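PDB 2IN5: uncharacterized lipoprotein GfcB from Escherichia coli K12, which is of unknown function but is a membrane lipoprotein related to group 4 capsule proteins, and may take part in capsule polysaccharide assembly or export. Local coordinates for residues A[35-40]-A[190-195]; A[109-114]-A[126-131]; A[150-155]-A[163-168]. All coordinates share one frame; numbering follows the deposited sequence.

Contact 1 (A[35-40]-A[190-195]); sequences STMYLR and VEMTFL
Leu195 reaches back over the start of strand 36-40 and covers its backbone with an isobutyl group. Its CB lies 3.6 Å from Thr36 OG1, and CG, anti to the carbonyl carbon (chi1 -64°), stays near the same hydroxyl. From there the branches part: CD1 touches Tyr38 CE1, 3.7 Å away, while CD2 presses on Met37 CA and stands over one face of the Tyr38 ring, 4.2 Å from its centroid, as a CH-pi contact. An alanine here would probably open a gap over this face of the tyrosine and leave the ring less firmly held on that side, since CG and both methyls are gone.

The two strands run antiparallel and set the first and last strands of the chain, 36-41 and 189-194, side by side in a mostly-beta, antiparallel fold. Tyr38 with Thr193 and Arg40 with Glu191 are hydrogen-bonded pairs; the bond from Tyr38 N to Thr193 O measures 2.9 Å. Beyond the non-hydrogen-bonded pair of Met37 with Phe194, Leu195 N reaches Thr36 O, from above the carbonyl plane.

On the face bearing Met37, Leu39, Met192 and Phe194 the contact is apolar. The selenomethionine Met37 bends so that CE lies 3.7 Å from Phe194 CE2 and 3.8 Å from Met192 SE, with its own SE oblique to the phenyl ring. Strand 68-72 adds Leu69 against Leu39 and Met192. On the other face Arg40 and Glu191 run side by side, CB to CB 3.6 Å, yet Arg40 NE and Glu191 OE1 remain 4.1 Å apart, beyond a salt bridge.

Contact 2 (A[109-114]-A[126-131]); sequences WTRDIL and LSSTFS
Ser128 OG accepts a hydrogen bond from Arg111 NH1 across the two strands, 3.0 Å long and fairly straight at 158°, with the hydroxyl close to the guanidinium plane. The same oxygen is also hydrogen-bonded to Glu152 OE2 of strand 143-156, so it links the arginine to a buried acid that Arg111 NH2 reaches only as a long, weak ion pair. The strands form an antiparallel beta hairpin, 108-117 with 120-140, in which Trp109 with Ser128 and Arg111 with Leu126 are hydrogen-bonded pairs and Thr110 with Ser127 a non-hydrogen-bonded one. Within it, Leu126 N meets Arg111 O at 2.8 Å.

The arginine passes over the Trp109 ring of its own strand on its way to Ser128. Its CG sits between the backbone N and the carbonyl carbon (chi1 70°), and the chain bends again at chi2, which brings CD over the centre of the Trp109 ring. The guanidinium is layered between Trp109 CE3 on one face and Leu126 CB on the other, 3.9 Å above the plane and toward the rim. This layering, together with the serine bond, restrains the rotation of the group. Trp109 itself is tied by NE1 to the backbone oxygen of Asn91.

Farther along, Ile113 and Leu126 cross at about a right angle, and the closest touch is Ile113 CG1 on Leu126 CD1 at 3.5 Å.

Contact 3 (A[150-155]-A[163-168]); sequences WQEEVT and WQNTFW
Strands 143-156 and 161-170 form an antiparallel beta hairpin, and this contact spans five successive residue pairs of it, from Trp150 with Phe167 to Val154 with Trp163. The backbones are joined by paired N-H...O bonds; Glu152 N, for example, reaches Asn165 O at 2.8 Å. On the face bearing Glu152, Val154, Trp163, Asn165 and Phe167, Glu152 extends beyond CG and sets OE1 2.8 Å from Asn165 ND2. That N-H approaches the anti side of the carboxylate, 33° out of its plane. The same oxygen lies at the edge of the Phe167 ring, 3.4 Å from CE2, and forms a salt bridge with Arg75, which would probably stabilise the buried negative charge.

Next to it, Val154 CG1 rests over the six-membered ring of Trp163, 4.0 Å from its centroid, in a CH-pi contact. Trp163 CG lies between the backbone N and the carbonyl carbon (chi1 65°), and the indole turns from there to meet the valine; its NE1 gives only a weak bond to Asn165 OD1.

On the face of Gln151 and Thr166, the threonine hydroxyl donates to Gln151 OE1, from above the amide plane, with Thr166 OG1 2.6 Å from that oxygen.

Overall arrangement
Contact 1 pairs the first and last strands of the chain and so closes a largely beta stretch of about 150 residues, tying the two ends of the beta fold together; within it the hairpins of contacts 2 and 3 follow in series. All three are antiparallel pairings. Contacts 2 and 3 adjoin: their centres are about 10 Å apart, strands 120-140 and 143-156 are neighbours, and Ser131 N lies 2.7 Å from Gln151 O in a probable hydrogen bond. Contact 1 stands apart, its centre about 17 Å from that of contact 3 and 22 Å from that of contact 2. Strand 176-182 bridges the distance, lying between strands 189-194 and 161-170.

Contact 1 (A[35-40]-A[190-195])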
loop_
_atom_site.group_PDB
_atom_site.type_symbol
_atom_site.label_atom_id
_atom_site.label_comp_id
_atom_site.label_asym_id
_atom_site.label_seq_id
_atom_site.Cartn_x
_atom_site.Cartn_y
_atom_site.Cartn_z
ATOM N N SER A 35 -2.046 5.556 -14.048
ATOM C CA SER A 35 -0.713 5.278 -14.554
ATOM C C SER A 35 -0.462 3.795 -14.794
ATOM O O SER A 35 -0.945 2.938 -14.059
ATOM C CB SER A 35 0.328 5.846 -13.582
ATOM O OG SER A 35 0.171 7.250 -13.454
ATOM N N THR A 36 0.292 3.499 -15.843
ATOM C CA THR A 36 0.594 2.122 -16.180
ATOM C C THR A 36 2.028 2.050 -16.650
ATOM O O THR A 36 2.665 3.076 -16.852
ATOM C CB THR A 36 -0.370 1.584 -17.268
ATOM O OG1 THR A 36 -0.300 2.410 -18.437
ATOM C CG2 THR A 36 -1.804 1.590 -16.749
HETATM N N MSE A 37 2.530 0.839 -16.832
HETATM C CA MSE A 37 3.915 0.647 -17.220
HETATM C C MSE A 37 4.173 -0.682 -17.969
HETATM O O MSE A 37 3.436 -1.661 -17.810
HETATM C CB MSE A 37 4.743 0.693 -15.933
HETATM C CG MSE A 37 6.201 0.319 -16.070
HETATM SE SE MSE A 37 6.747 -0.862 -14.623
HETATM C CE MSE A 37 6.523 0.360 -13.141
ATOM N N TYR A 38 5.218 -0.702 -18.792
ATOM C CA TYR A 38 5.614 -1.912 -19.505
ATOM C C TYR A 38 6.854 -2.401 -18.782
ATOM O O TYR A 38 7.848 -1.684 -18.696
ATOM C CB TYR A 38 5.955 -1.622 -20.972
ATOM C CG TYR A 38 4.746 -1.611 -21.882
ATOM C CD1 TYR A 38 4.632 -0.680 -22.916
ATOM C CD2 TYR A 38 3.691 -2.498 -21.678
ATOM C CE1 TYR A 38 3.487 -0.624 -23.719
ATOM C CE2 TYR A 38 2.549 -2.452 -22.474
ATOM C CZ TYR A 38 2.453 -1.513 -23.488
ATOM O OH TYR A 38 1.315 -1.455 -24.249
ATOM N N LEU A 39 6.787 -3.612 -18.243
ATOM C CA LEU A 39 7.913 -4.182 -17.516
ATOM C C LEU A 39 8.619 -5.248 -18.334
ATOM O O LEU A 39 7.983 -6.051 -19.006
ATOM C CB LEU A 39 7.434 -4.805 -16.199
ATOM C CG LEU A 39 8.473 -5.661 -15.464
ATOM C CD1 LEU A 39 9.667 -4.791 -15.101
ATOM C CD2 LEU A 39 7.870 -6.285 -14.207
ATOM N N ARG A 40 9.941 -5.255 -18.272
ATOM C CA ARG A 40 10.720 -6.251 -18.982
ATOM C C ARG A 40 11.811 -6.758 -18.034
ATOM O O ARG A 40 12.652 -5.988 -17.576
ATOM C CB ARG A 40 11.339 -5.638 -20.240
ATOM C CG ARG A 40 12.257 -6.576 -21.011
ATOM C CD ARG A 40 11.688 -6.934 -22.367
ATOM N NE ARG A 40 11.430 -5.745 -23.174
ATOM C CZ ARG A 40 10.853 -5.767 -24.371
ATOM N NH1 ARG A 40 10.474 -6.924 -24.904
ATOM N NH2 ARG A 40 10.650 -4.635 -25.033
ATOM N N VAL A 190 16.429 -4.846 -15.673
ATOM C CA VAL A 190 15.039 -4.456 -15.599
ATOM C C VAL A 190 14.801 -3.270 -16.522
ATOM O O VAL A 190 15.574 -2.312 -16.527
ATOM C CB VAL A 190 14.674 -4.056 -14.155
ATOM C CG1 VAL A 190 13.218 -3.638 -14.071
ATOM C CG2 VAL A 190 14.954 -5.212 -13.216
ATOM N N GLU A 191 13.736 -3.346 -17.313
ATOM C CA GLU A 191 13.379 -2.271 -18.241
ATOM C C GLU A 191 11.965 -1.826 -17.924
ATOM O O GLU A 191 11.065 -2.655 -17.806
ATOM C CB GLU A 191 13.439 -2.763 -19.691
ATOM C CG GLU A 191 14.820 -3.149 -20.191
ATOM C CD GLU A 191 14.797 -3.613 -21.641
ATOM O OE1 GLU A 191 14.286 -2.858 -22.502
ATOM O OE2 GLU A 191 15.291 -4.732 -21.923
HETATM N N MSE A 192 11.770 -0.521 -17.783
HETATM C CA MSE A 192 10.449 0.006 -17.482
HETATM C C MSE A 192 10.099 1.203 -18.354
HETATM O O MSE A 192 10.913 2.110 -18.532
HETATM C CB MSE A 192 10.365 0.412 -16.014
HETATM C CG MSE A 192 10.667 -0.722 -15.059
HETATM SE SE MSE A 192 10.314 -0.240 -13.227
HETATM C CE MSE A 192 12.026 0.583 -12.870
ATOM N N THR A 193 8.887 1.189 -18.901
ATOM C CA THR A 193 8.405 2.275 -19.741
ATOM C C THR A 193 7.090 2.753 -19.137
ATOM O O THR A 193 6.130 1.993 -19.030
ATOM C CB THR A 193 8.190 1.814 -21.210
ATOM O OG1 THR A 193 9.441 1.389 -21.764
ATOM C CG2 THR A 193 7.658 2.963 -22.061
ATOM N N PHE A 194 7.061 4.014 -18.722
ATOM C CA PHE A 194 5.873 4.583 -18.106
ATOM C C PHE A 194 5.011 5.249 -19.153
ATOM O O PHE A 194 5.379 6.274 -19.712
ATOM C CB PHE A 194 6.304 5.555 -17.017
ATOM C CG PHE A 194 7.263 4.952 -16.056
ATOM C CD1 PHE A 194 8.596 4.794 -16.401
ATOM C CD2 PHE A 194 6.824 4.457 -14.842
ATOM C CE1 PHE A 194 9.482 4.143 -15.549
ATOM C CE2 PHE A 194 7.703 3.801 -13.977
ATOM C CZ PHE A 194 9.028 3.644 -14.333
ATOM N N LEU A 195 3.858 4.637 -19.403
ATOM C CA LEU A 195 2.927 5.076 -20.426
ATOM C C LEU A 195 2.136 6.344 -20.199
ATOM O O LEU A 195 1.994 7.155 -21.113
ATOM C CB LEU A 195 1.944 3.952 -20.753
ATOM C CG LEU A 195 2.461 2.643 -21.365
ATOM C CD1 LEU A 195 3.348 2.913 -22.575
ATOM C CD2 LEU A 195 3.228 1.887 -20.325
HETATM O O HOH W 1 9.884 -1.851 -21.308
HETATM O O HOH W 2 14.802 -6.572 -19.279
#

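Contact 2 (A[109-114]-A[126-131])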
loop_
_atom_site.group_PDB
_atom_site.type_symbol
_atom_site.label_atom_id
_atom_site.label_comp_id
_atom_site.label_asym_id
_atom_site.label_seq_id
_atom_site.Cartn_x
_atom_site.Cartn_y
_atom_site.Cartn_z
ATOM N N TRP A 109 25.910 9.090 -5.784
ATOM C CA TRP A 109 25.013 8.498 -4.800
ATOM C C TRP A 109 25.588 7.188 -4.316
ATOM O O TRP A 109 26.089 6.384 -5.099
ATOM C CB TRP A 109 23.627 8.268 -5.401
ATOM C CG TRP A 109 22.655 7.598 -4.468
ATOM C CD1 TRP A 109 22.536 7.802 -3.128
ATOM C CD2 TRP A 109 21.628 6.670 -4.825
ATOM N NE1 TRP A 109 21.492 7.063 -2.626
ATOM C CE2 TRP A 109 20.915 6.360 -3.649
ATOM C CE3 TRP A 109 21.235 6.075 -6.029
ATOM C CZ2 TRP A 109 19.827 5.480 -3.639
ATOM C CZ3 TRP A 109 20.153 5.199 -6.020
ATOM C CH2 TRP A 109 19.461 4.912 -4.829
ATOM N N THR A 110 25.524 6.986 -3.010
ATOM C CA THR A 110 26.045 5.776 -2.406
ATOM C C THR A 110 24.959 5.121 -1.570
ATOM O O THR A 110 24.270 5.778 -0.791
ATOM C CB THR A 110 27.293 6.090 -1.535
ATOM O OG1 THR A 110 28.414 6.342 -2.392
ATOM C CG2 THR A 110 27.626 4.924 -0.612
ATOM N N ARG A 111 24.788 3.820 -1.758
ATOM C CA ARG A 111 23.779 3.087 -1.013
ATOM C C ARG A 111 24.088 1.603 -1.045
ATOM O O ARG A 111 24.978 1.153 -1.774
ATOM C CB ARG A 111 22.387 3.339 -1.612
ATOM C CG ARG A 111 22.136 2.707 -2.978
ATOM C CD ARG A 111 23.067 3.264 -4.033
ATOM N NE ARG A 111 22.591 2.955 -5.374
ATOM C CZ ARG A 111 23.139 3.427 -6.489
ATOM N NH1 ARG A 111 24.189 4.236 -6.436
ATOM N NH2 ARG A 111 22.630 3.091 -7.665
ATOM N N ASP A 112 23.372 0.841 -0.233
ATOM C CA ASP A 112 23.566 -0.599 -0.218
ATOM C C ASP A 112 22.248 -1.221 -0.686
ATOM O O ASP A 112 21.187 -0.622 -0.523
ATOM C CB ASP A 112 23.909 -1.094 1.200
ATOM C CG ASP A 112 25.216 -0.515 1.738
ATOM O OD1 ASP A 112 26.275 -0.666 1.085
ATOM O OD2 ASP A 112 25.181 0.087 2.835
ATOM N N ILE A 113 22.315 -2.398 -1.295
ATOM C CA ILE A 113 21.098 -3.075 -1.733
ATOM C C ILE A 113 21.120 -4.490 -1.185
ATOM O O ILE A 113 22.184 -5.047 -0.905
ATOM C CB ILE A 113 20.953 -3.139 -3.304
ATOM C CG1 ILE A 113 22.153 -3.842 -3.929
ATOM C CG2 ILE A 113 20.843 -1.730 -3.896
ATOM C CD1 ILE A 113 21.997 -4.047 -5.402
ATOM N N LEU A 114 19.929 -5.059 -1.033
ATOM C CA LEU A 114 19.764 -6.415 -0.534
ATOM C C LEU A 114 18.801 -7.115 -1.469
ATOM O O LEU A 114 17.669 -6.672 -1.619
ATOM C CB LEU A 114 19.165 -6.393 0.873
ATOM C CG LEU A 114 18.880 -7.743 1.547
ATOM C CD1 LEU A 114 20.157 -8.548 1.704
ATOM C CD2 LEU A 114 18.232 -7.490 2.880
ATOM N N LEU A 126 26.849 0.006 -3.441
ATOM C CA LEU A 126 26.891 0.641 -4.747
ATOM C C LEU A 126 27.134 2.132 -4.706
ATOM O O LEU A 126 26.549 2.868 -3.905
ATOM C CB LEU A 126 25.585 0.395 -5.503
ATOM C CG LEU A 126 25.234 -1.008 -5.996
ATOM C CD1 LEU A 126 25.004 -1.940 -4.823
ATOM C CD2 LEU A 126 23.980 -0.922 -6.845
ATOM N N SER A 127 28.005 2.569 -5.600
ATOM C CA SER A 127 28.331 3.974 -5.730
ATOM C C SER A 127 28.255 4.294 -7.217
ATOM O O SER A 127 28.836 3.590 -8.043
ATOM C CB SER A 127 29.734 4.246 -5.182
ATOM O OG SER A 127 30.677 3.356 -5.747
ATOM N N SER A 128 27.524 5.348 -7.558
ATOM C CA SER A 128 27.368 5.732 -8.958
ATOM C C SER A 128 27.453 7.232 -9.185
ATOM O O SER A 128 27.350 8.030 -8.252
ATOM C CB SER A 128 26.020 5.249 -9.493
ATOM O OG SER A 128 24.955 5.915 -8.834
ATOM N N THR A 129 27.635 7.600 -10.449
ATOM C CA THR A 129 27.708 8.997 -10.846
ATOM C C THR A 129 26.851 9.180 -12.093
ATOM O O THR A 129 26.885 8.358 -13.012
ATOM C CB THR A 129 29.167 9.432 -11.152
ATOM O OG1 THR A 129 29.629 8.772 -12.335
ATOM C CG2 THR A 129 30.082 9.075 -9.993
ATOM N N PHE A 130 26.066 10.248 -12.119
ATOM C CA PHE A 130 25.208 10.515 -13.264
ATOM C C PHE A 130 25.948 11.289 -14.345
ATOM O O PHE A 130 26.668 12.240 -14.053
ATOM C CB PHE A 130 23.970 11.294 -12.828
ATOM C CG PHE A 130 22.898 10.439 -12.211
ATOM C CD1 PHE A 130 21.572 10.615 -12.574
ATOM C CD2 PHE A 130 23.207 9.466 -11.266
ATOM C CE1 PHE A 130 20.565 9.838 -12.011
ATOM C CE2 PHE A 130 22.207 8.684 -10.697
ATOM C CZ PHE A 130 20.881 8.873 -11.075
ATOM N N SER A 131 25.770 10.877 -15.593
ATOM C CA SER A 131 26.431 11.541 -16.706
ATOM C C SER A 131 25.382 11.897 -17.770
ATOM O O SER A 131 24.676 11.018 -18.282
ATOM C CB SER A 131 27.526 10.618 -17.271
ATOM O OG SER A 131 28.423 11.299 -18.142
#

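Contact 3 (A[150-155]-A[163-168])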
loop_
_atom_site.group_PDB
_atom_site.type_symbol
_atom_site.label_atom_id
_atom_site.label_comp_id
_atom_site.label_asym_id
_atom_site.label_seq_id
_atom_site.Cartn_x
_atom_site.Cartn_y
_atom_site.Cartn_z
ATOM N N TRP A 150 19.985 10.515 -18.979
ATOM C CA TRP A 150 20.993 10.430 -17.934
ATOM C C TRP A 150 21.568 9.023 -17.846
ATOM O O TRP A 150 20.830 8.052 -17.736
ATOM C CB TRP A 150 20.382 10.808 -16.596
ATOM C CG TRP A 150 20.182 12.271 -16.414
ATOM C CD1 TRP A 150 19.001 12.957 -16.457
ATOM C CD2 TRP A 150 21.191 13.226 -16.100
ATOM N NE1 TRP A 150 19.213 14.287 -16.180
ATOM C CE2 TRP A 150 20.551 14.479 -15.956
ATOM C CE3 TRP A 150 22.579 13.146 -15.925
ATOM C CZ2 TRP A 150 21.252 15.642 -15.639
ATOM C CZ3 TRP A 150 23.275 14.300 -15.614
ATOM C CH2 TRP A 150 22.607 15.537 -15.471
ATOM N N GLN A 151 22.891 8.931 -17.904
ATOM C CA GLN A 151 23.597 7.660 -17.815
ATOM C C GLN A 151 24.253 7.533 -16.445
ATOM O O GLN A 151 25.183 8.277 -16.135
ATOM C CB GLN A 151 24.683 7.590 -18.877
ATOM C CG GLN A 151 24.145 7.633 -20.280
ATOM C CD GLN A 151 23.851 6.260 -20.818
ATOM O OE1 GLN A 151 23.428 5.370 -20.078
ATOM N NE2 GLN A 151 24.057 6.078 -22.121
ATOM N N GLU A 152 23.780 6.587 -15.638
ATOM C CA GLU A 152 24.323 6.356 -14.306
ATOM C C GLU A 152 25.381 5.258 -14.317
ATOM O O GLU A 152 25.074 4.079 -14.544
ATOM C CB GLU A 152 23.196 5.974 -13.339
ATOM C CG GLU A 152 23.661 5.543 -11.951
ATOM C CD GLU A 152 22.506 5.120 -11.044
ATOM O OE1 GLU A 152 21.732 4.219 -11.440
ATOM O OE2 GLU A 152 22.369 5.680 -9.928
ATOM N N GLU A 153 26.629 5.650 -14.088
ATOM C CA GLU A 153 27.735 4.695 -14.041
ATOM C C GLU A 153 27.810 4.149 -12.616
ATOM O O GLU A 153 28.148 4.872 -11.678
ATOM C CB GLU A 153 29.056 5.383 -14.422
ATOM C CG GLU A 153 29.080 5.944 -15.851
ATOM C CD GLU A 153 28.718 4.893 -16.907
ATOM O OE1 GLU A 153 29.350 3.806 -16.916
ATOM O OE2 GLU A 153 27.806 5.158 -17.731
ATOM N N VAL A 154 27.483 2.874 -12.452
ATOM C CA VAL A 154 27.502 2.281 -11.123
ATOM C C VAL A 154 28.646 1.294 -10.939
ATOM O O VAL A 154 29.032 0.581 -11.868
ATOM C CB VAL A 154 26.165 1.540 -10.804
ATOM C CG1 VAL A 154 26.102 1.199 -9.331
ATOM C CG2 VAL A 154 24.974 2.395 -11.202
ATOM N N THR A 155 29.211 1.287 -9.740
ATOM C CA THR A 155 30.279 0.356 -9.409
ATOM C C THR A 155 29.960 -0.209 -8.028
ATOM O O THR A 155 29.571 0.530 -7.117
ATOM C CB THR A 155 31.700 1.026 -9.390
ATOM O OG1 THR A 155 31.739 2.065 -8.406
ATOM C CG2 THR A 155 32.050 1.608 -10.758
ATOM N N TRP A 163 28.463 -1.492 -13.979
ATOM C CA TRP A 163 27.527 -1.514 -15.083
ATOM C C TRP A 163 26.944 -0.116 -15.233
ATOM O O TRP A 163 27.224 0.773 -14.424
ATOM C CB TRP A 163 26.417 -2.524 -14.805
ATOM C CG TRP A 163 25.537 -2.174 -13.642
ATOM C CD1 TRP A 163 24.277 -1.648 -13.698
ATOM C CD2 TRP A 163 25.829 -2.373 -12.254
ATOM N NE1 TRP A 163 23.760 -1.516 -12.429
ATOM C CE2 TRP A 163 24.692 -1.956 -11.523
ATOM C CE3 TRP A 163 26.941 -2.866 -11.552
ATOM C CZ2 TRP A 163 24.631 -2.021 -10.124
ATOM C CZ3 TRP A 163 26.879 -2.930 -10.158
ATOM C CH2 TRP A 163 25.730 -2.510 -9.461
ATOM N N GLN A 164 26.132 0.072 -16.269
ATOM C CA GLN A 164 25.507 1.365 -16.536
ATOM C C GLN A 164 23.989 1.274 -16.590
ATOM O O GLN A 164 23.447 0.371 -17.208
ATOM C CB GLN A 164 26.026 1.918 -17.869
ATOM C CG GLN A 164 25.198 3.069 -18.450
ATOM C CD GLN A 164 25.615 3.429 -19.870
ATOM O OE1 GLN A 164 26.515 4.244 -20.081
ATOM N NE2 GLN A 164 24.970 2.799 -20.854
ATOM N N ASN A 165 23.313 2.196 -15.911
ATOM C CA ASN A 165 21.854 2.262 -15.941
ATOM C C ASN A 165 21.544 3.508 -16.749
ATOM O O ASN A 165 22.364 4.419 -16.822
ATOM C CB ASN A 165 21.242 2.447 -14.551
ATOM C CG ASN A 165 21.550 1.301 -13.604
ATOM O OD1 ASN A 165 21.394 0.128 -13.949
ATOM N ND2 ASN A 165 21.970 1.638 -12.392
ATOM N N THR A 166 20.360 3.563 -17.343
ATOM C CA THR A 166 19.976 4.724 -18.133
ATOM C C THR A 166 18.577 5.161 -17.729
ATOM O O THR A 166 17.699 4.331 -17.510
ATOM C CB THR A 166 20.014 4.399 -19.643
ATOM O OG1 THR A 166 21.303 3.870 -19.983
ATOM C CG2 THR A 166 19.775 5.657 -20.469
ATOM N N PHE A 167 18.381 6.473 -17.616
ATOM C CA PHE A 167 17.089 7.028 -17.227
ATOM C C PHE A 167 16.680 8.148 -18.181
ATOM O O PHE A 167 17.405 9.126 -18.342
ATOM C CB PHE A 167 17.169 7.578 -15.795
ATOM C CG PHE A 167 17.539 6.547 -14.767
ATOM C CD1 PHE A 167 16.574 5.697 -14.234
ATOM C CD2 PHE A 167 18.865 6.390 -14.369
ATOM C CE1 PHE A 167 16.923 4.702 -13.319
ATOM C CE2 PHE A 167 19.223 5.402 -13.460
ATOM C CZ PHE A 167 18.248 4.552 -12.931
ATOM N N TRP A 168 15.522 7.990 -18.813
ATOM C CA TRP A 168 14.985 8.984 -19.743
ATOM C C TRP A 168 14.019 9.891 -19.003
ATOM O O TRP A 168 12.905 9.482 -18.665
ATOM C CB TRP A 168 14.261 8.288 -20.877
ATOM C CG TRP A 168 15.196 7.685 -21.851
ATOM C CD1 TRP A 168 15.696 8.273 -22.973
ATOM C CD2 TRP A 168 15.761 6.369 -21.796
ATOM N NE1 TRP A 168 16.536 7.403 -23.628
ATOM C CE2 TRP A 168 16.591 6.225 -22.929
ATOM C CE3 TRP A 168 15.643 5.294 -20.902
ATOM C CZ2 TRP A 168 17.299 5.049 -23.194
ATOM C CZ3 TRP A 168 16.351 4.118 -21.169
ATOM C CH2 TRP A 168 17.165 4.009 -22.306
HETATM O O HOH W 3 30.160 1.712 -15.397
#